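PDB 6XZ6: complement factor H from Bos taurus, which regulates the complement system and, through the fifth of its sushi domains, is bound by the factor H receptor of Trypanosoma brucei. Local coordinates for residues 2-14 against 47-59. Numbering follows the deposited sequence.
Sequences EITCDPPRIPNGV and CTRDGWVPVPRCA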
loop_
_atom_site.group_PDB
_atom_site.type_symbol
_atom_site.label_atom_id
_atom_site.label_comp_id
_atom_site.label_asym_id
_atom_site.label_seq_id
_atom_site.Cartn_x
_atom_site.Cartn_y
_atom_site.Cartn_z
ATOM N N GLU B 2 33.299 -3.167 33.782
ATOM C CA GLU B 2 32.424 -4.333 33.939
ATOM C C GLU B 2 30.969 -3.934 34.272
ATOM O O GLU B 2 30.274 -4.615 35.031
ATOM C CB GLU B 2 33.019 -5.342 34.948
ATOM C CG GLU B 2 33.638 -6.576 34.298
ATOM C CD GLU B 2 35.021 -6.468 33.672
ATOM O OE1 GLU B 2 35.849 -7.372 33.927
ATOM O OE2 GLU B 2 35.277 -5.502 32.917
ATOM N N ILE B 3 30.519 -2.823 33.666
ATOM C CA ILE B 3 29.153 -2.273 33.732
ATOM C C ILE B 3 28.240 -3.049 32.755
ATOM O O ILE B 3 28.636 -3.295 31.614
ATOM C CB ILE B 3 29.174 -0.738 33.406
ATOM C CG1 ILE B 3 29.789 0.084 34.570
ATOM C CG2 ILE B 3 27.795 -0.196 33.009
ATOM C CD1 ILE B 3 30.190 1.519 34.218
ATOM N N THR B 4 27.027 -3.440 33.206
ATOM C CA THR B 4 26.022 -4.090 32.352
ATOM C C THR B 4 24.661 -3.474 32.586
ATOM O O THR B 4 24.400 -2.999 33.692
ATOM C CB THR B 4 25.978 -5.630 32.463
ATOM O OG1 THR B 4 26.013 -6.055 33.827
ATOM C CG2 THR B 4 27.053 -6.310 31.643
ATOM N N CYS B 5 23.802 -3.467 31.536
ATOM C CA CYS B 5 22.422 -2.964 31.556
ATOM C C CYS B 5 21.498 -4.029 31.058
ATOM O O CYS B 5 21.836 -4.800 30.158
ATOM C CB CYS B 5 22.245 -1.701 30.708
ATOM S SG CYS B 5 23.268 -0.298 31.208
ATOM N N ASP B 6 20.280 -3.968 31.555
ATOM C CA ASP B 6 19.187 -4.792 31.104
ATOM C C ASP B 6 18.593 -4.034 29.913
ATOM O O ASP B 6 18.818 -2.814 29.816
ATOM C CB ASP B 6 18.133 -4.915 32.218
ATOM C CG ASP B 6 18.513 -5.852 33.346
ATOM O OD1 ASP B 6 19.165 -6.898 33.066
ATOM O OD2 ASP B 6 18.154 -5.552 34.509
ATOM N N PRO B 7 17.840 -4.704 29.002
ATOM C CA PRO B 7 17.220 -3.965 27.889
ATOM C C PRO B 7 16.375 -2.779 28.375
ATOM O O PRO B 7 15.740 -2.888 29.436
ATOM C CB PRO B 7 16.322 -5.015 27.236
ATOM C CG PRO B 7 16.858 -6.321 27.664
ATOM C CD PRO B 7 17.483 -6.136 28.968
ATOM N N PRO B 8 16.378 -1.621 27.660
ATOM C CA PRO B 8 15.546 -0.491 28.112
ATOM C C PRO B 8 14.066 -0.804 28.008
ATOM O O PRO B 8 13.647 -1.654 27.225
ATOM C CB PRO B 8 15.921 0.652 27.161
ATOM C CG PRO B 8 16.496 0.020 26.007
ATOM C CD PRO B 8 17.087 -1.301 26.408
ATOM N N ARG B 9 13.272 -0.137 28.819
ATOM C CA ARG B 9 11.847 -0.314 28.786
ATOM C C ARG B 9 11.314 1.030 28.291
ATOM O O ARG B 9 11.446 2.053 28.964
ATOM C CB ARG B 9 11.331 -0.750 30.163
ATOM C CG ARG B 9 11.809 -2.166 30.549
ATOM C CD ARG B 9 11.374 -2.669 31.922
ATOM N NE ARG B 9 9.921 -2.708 32.030
ATOM C CZ ARG B 9 9.262 -3.211 33.058
ATOM N NH1 ARG B 9 9.920 -3.768 34.067
ATOM N NH2 ARG B 9 7.935 -3.188 33.076
ATOM N N ILE B 10 10.861 1.040 27.037
ATOM C CA ILE B 10 10.347 2.212 26.332
ATOM C C ILE B 10 8.888 1.949 25.896
ATOM O O ILE B 10 8.645 1.609 24.731
ATOM C CB ILE B 10 11.260 2.683 25.145
ATOM C CG1 ILE B 10 12.747 2.694 25.548
ATOM C CG2 ILE B 10 10.832 4.069 24.638
ATOM C CD1 ILE B 10 13.692 2.594 24.470
ATOM N N PRO B 11 7.892 2.145 26.811
ATOM C CA PRO B 11 6.488 2.063 26.377
ATOM C C PRO B 11 6.220 3.142 25.294
ATOM O O PRO B 11 6.796 4.239 25.362
ATOM C CB PRO B 11 5.701 2.387 27.662
ATOM C CG PRO B 11 6.639 2.290 28.746
ATOM C CD PRO B 11 7.980 2.585 28.221
ATOM N N ASN B 12 5.368 2.818 24.292
ATOM C CA ASN B 12 4.949 3.692 23.174
ATOM C C ASN B 12 6.111 4.124 22.260
ATOM O O ASN B 12 6.001 5.114 21.526
ATOM C CB ASN B 12 4.134 4.902 23.664
ATOM C CG ASN B 12 2.935 4.511 24.498
ATOM O OD1 ASN B 12 2.038 3.782 24.070
ATOM N ND2 ASN B 12 2.897 4.982 25.711
ATOM N N GLY B 13 7.176 3.320 22.285
ATOM C CA GLY B 13 8.376 3.492 21.481
ATOM C C GLY B 13 9.004 2.179 21.063
ATOM O O GLY B 13 8.579 1.116 21.531
ATOM N N VAL B 14 10.023 2.253 20.174
ATOM C CA VAL B 14 10.814 1.111 19.660
ATOM C C VAL B 14 12.307 1.448 19.731
ATOM O O VAL B 14 12.719 2.468 19.183
ATOM C CB VAL B 14 10.518 0.662 18.194
ATOM C CG1 VAL B 14 10.372 -0.837 18.040
ATOM C CG2 VAL B 14 9.508 1.498 17.435
ATOM N N CYS B 47 24.547 2.876 27.787
ATOM C CA CYS B 47 24.572 2.060 28.992
ATOM C C CYS B 47 25.696 2.565 29.893
ATOM O O CYS B 47 26.864 2.561 29.499
ATOM C CB CYS B 47 24.730 0.579 28.654
ATOM S SG CYS B 47 24.970 -0.505 30.092
ATOM N N THR B 48 25.316 3.057 31.086
ATOM C CA THR B 48 26.211 3.609 32.107
ATOM C C THR B 48 25.985 2.920 33.465
ATOM O O THR B 48 25.118 2.049 33.596
ATOM C CB THR B 48 26.023 5.139 32.233
ATOM O OG1 THR B 48 24.811 5.422 32.938
ATOM C CG2 THR B 48 26.074 5.869 30.889
ATOM N N ARG B 49 26.767 3.342 34.481
ATOM C CA ARG B 49 26.721 2.869 35.869
ATOM C C ARG B 49 25.344 3.180 36.509
ATOM O O ARG B 49 24.910 2.473 37.422
ATOM C CB ARG B 49 27.864 3.545 36.652
ATOM C CG ARG B 49 28.226 2.919 37.990
ATOM C CD ARG B 49 29.506 3.531 38.537
ATOM N NE ARG B 49 30.692 2.769 38.131
ATOM C CZ ARG B 49 31.451 3.047 37.072
ATOM N NH1 ARG B 49 32.496 2.284 36.781
ATOM N NH2 ARG B 49 31.161 4.079 36.289
ATOM N N ASP B 50 24.662 4.230 35.992
ATOM C CA ASP B 50 23.347 4.705 36.433
ATOM C C ASP B 50 22.211 4.317 35.453
ATOM O O ASP B 50 21.157 4.957 35.448
ATOM C CB ASP B 50 23.381 6.232 36.616
ATOM C CG ASP B 50 24.540 6.748 37.446
ATOM O OD1 ASP B 50 24.653 6.346 38.634
ATOM O OD2 ASP B 50 25.324 7.564 36.916
ATOM N N GLY B 51 22.426 3.273 34.655
ATOM C CA GLY B 51 21.450 2.804 33.679
ATOM C C GLY B 51 21.569 3.501 32.337
ATOM O O GLY B 51 22.659 3.922 31.946
ATOM N N TRP B 52 20.451 3.606 31.612
ATOM C CA TRP B 52 20.394 4.225 30.292
ATOM C C TRP B 52 20.398 5.711 30.448
ATOM O O TRP B 52 19.573 6.255 31.189
ATOM C CB TRP B 52 19.177 3.721 29.484
ATOM C CG TRP B 52 19.311 2.260 29.153
ATOM C CD1 TRP B 52 18.794 1.216 29.855
ATOM C CD2 TRP B 52 20.184 1.687 28.169
ATOM N NE1 TRP B 52 19.239 0.025 29.334
ATOM C CE2 TRP B 52 20.093 0.285 28.293
ATOM C CE3 TRP B 52 21.009 2.225 27.171
ATOM C CZ2 TRP B 52 20.793 -0.593 27.447
ATOM C CZ3 TRP B 52 21.725 1.357 26.356
ATOM C CH2 TRP B 52 21.611 -0.035 26.498
ATOM N N VAL B 53 21.392 6.370 29.808
ATOM C CA VAL B 53 21.601 7.820 29.901
ATOM C C VAL B 53 21.739 8.497 28.518
ATOM O O VAL B 53 22.679 8.178 27.794
ATOM C CB VAL B 53 22.782 8.168 30.851
ATOM C CG1 VAL B 53 23.123 9.653 30.799
ATOM C CG2 VAL B 53 22.475 7.742 32.283
ATOM N N PRO B 54 20.873 9.488 28.170
ATOM C CA PRO B 54 19.688 9.959 28.918
ATOM C C PRO B 54 18.567 8.924 28.881
ATOM O O PRO B 54 18.543 8.084 27.976
ATOM C CB PRO B 54 19.316 11.266 28.203
ATOM C CG PRO B 54 19.778 11.091 26.801
ATOM C CD PRO B 54 21.001 10.190 26.871
ATOM N N VAL B 55 17.670 8.960 29.871
ATOM C CA VAL B 55 16.571 7.999 29.999
ATOM C C VAL B 55 15.582 8.077 28.810
ATOM O O VAL B 55 15.004 9.145 28.576
ATOM C CB VAL B 55 15.845 8.095 31.368
ATOM C CG1 VAL B 55 14.839 6.957 31.535
ATOM C CG2 VAL B 55 16.838 8.106 32.525
ATOM N N PRO B 56 15.367 6.961 28.065
ATOM C CA PRO B 56 14.426 7.002 26.940
ATOM C C PRO B 56 12.960 6.974 27.381
ATOM O O PRO B 56 12.536 6.050 28.093
ATOM C CB PRO B 56 14.802 5.764 26.114
ATOM C CG PRO B 56 16.003 5.183 26.766
ATOM C CD PRO B 56 15.976 5.629 28.177
ATOM N N ARG B 57 12.194 8.009 26.971
ATOM C CA ARG B 57 10.769 8.150 27.292
ATOM C C ARG B 57 10.009 8.748 26.119
ATOM O O ARG B 57 10.397 9.812 25.611
ATOM C CB ARG B 57 10.533 9.013 28.555
ATOM C CG ARG B 57 10.919 8.354 29.879
ATOM C CD ARG B 57 10.508 9.196 31.074
ATOM N NE ARG B 57 11.309 8.918 32.272
ATOM C CZ ARG B 57 12.456 9.526 32.571
ATOM N NH1 ARG B 57 13.108 9.217 33.684
ATOM N NH2 ARG B 57 12.970 10.434 31.749
ATOM N N CYS B 58 8.914 8.055 25.697
ATOM C CA CYS B 58 7.989 8.481 24.641
ATOM C C CYS B 58 6.702 9.028 25.297
ATOM O O CYS B 58 5.968 8.292 25.965
ATOM C CB CYS B 58 7.698 7.348 23.660
ATOM S SG CYS B 58 9.101 6.918 22.579
ATOM N N ALA B 59 6.482 10.342 25.152
ATOM C CA ALA B 59 5.362 11.071 25.719
ATOM C C ALA B 59 4.384 11.518 24.655
ATOM O O ALA B 59 4.793 11.803 23.535
ATOM C CB ALA B 59 5.878 12.279 26.479
HETATM O O HOH W 1 23.853 -0.429 35.420
HETATM O O HOH W 2 8.585 5.505 26.800
#
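The indole of Trp52 is sandwiched between Pro8 on one face and the Cys5-Cys47 disulfide on the other. Pro8 CB sits 4.0 Å from the centroid of the five-membered ring of Trp52, a CH-pi contact close to the ring normal, while on the opposite face Cys5 SG stands 4.6 Å from the same centroid. At the ring edge, Trp52 NE1 donates to Asp6 O at 2.9 Å; the acceptor lies in the indole plane and the N-H...O angle is 162°, which, with the contacts on both faces, probably helps hold the rotation of the ring. With CG of Trp52 anti to its carbonyl carbon (chi1 -66°), the indole reaches between Pro8 and the disulfide. Replacing Trp52 by an alanine is likely to leave Asp6 O without this donor and to open a gap between Pro8 and the disulfide. Tyr22 meets the indole edge-to-face, and Ile28 touches both Trp52 and Pro8.

Toward the N-terminus, Ile3 CG2 packs 3.5 Å from Thr48 O. In the other direction Ile10 crosses Pro56 at about a right angle, its CG1 3.7 Å from Pro56 CB, and both side chains rest on Tyr30. Beyond them a water bridges Pro11 O and Cys58 N, and Cys58 SG lies 3.7 Å from Gly13 CA while bonding to Cys32. A tryptophan packed against the first of two disulfides, Cys5-Cys47 and Cys32-Cys58, paired first-to-third and second-to-fourth, is the hallmark of the sushi (complement control protein) domain.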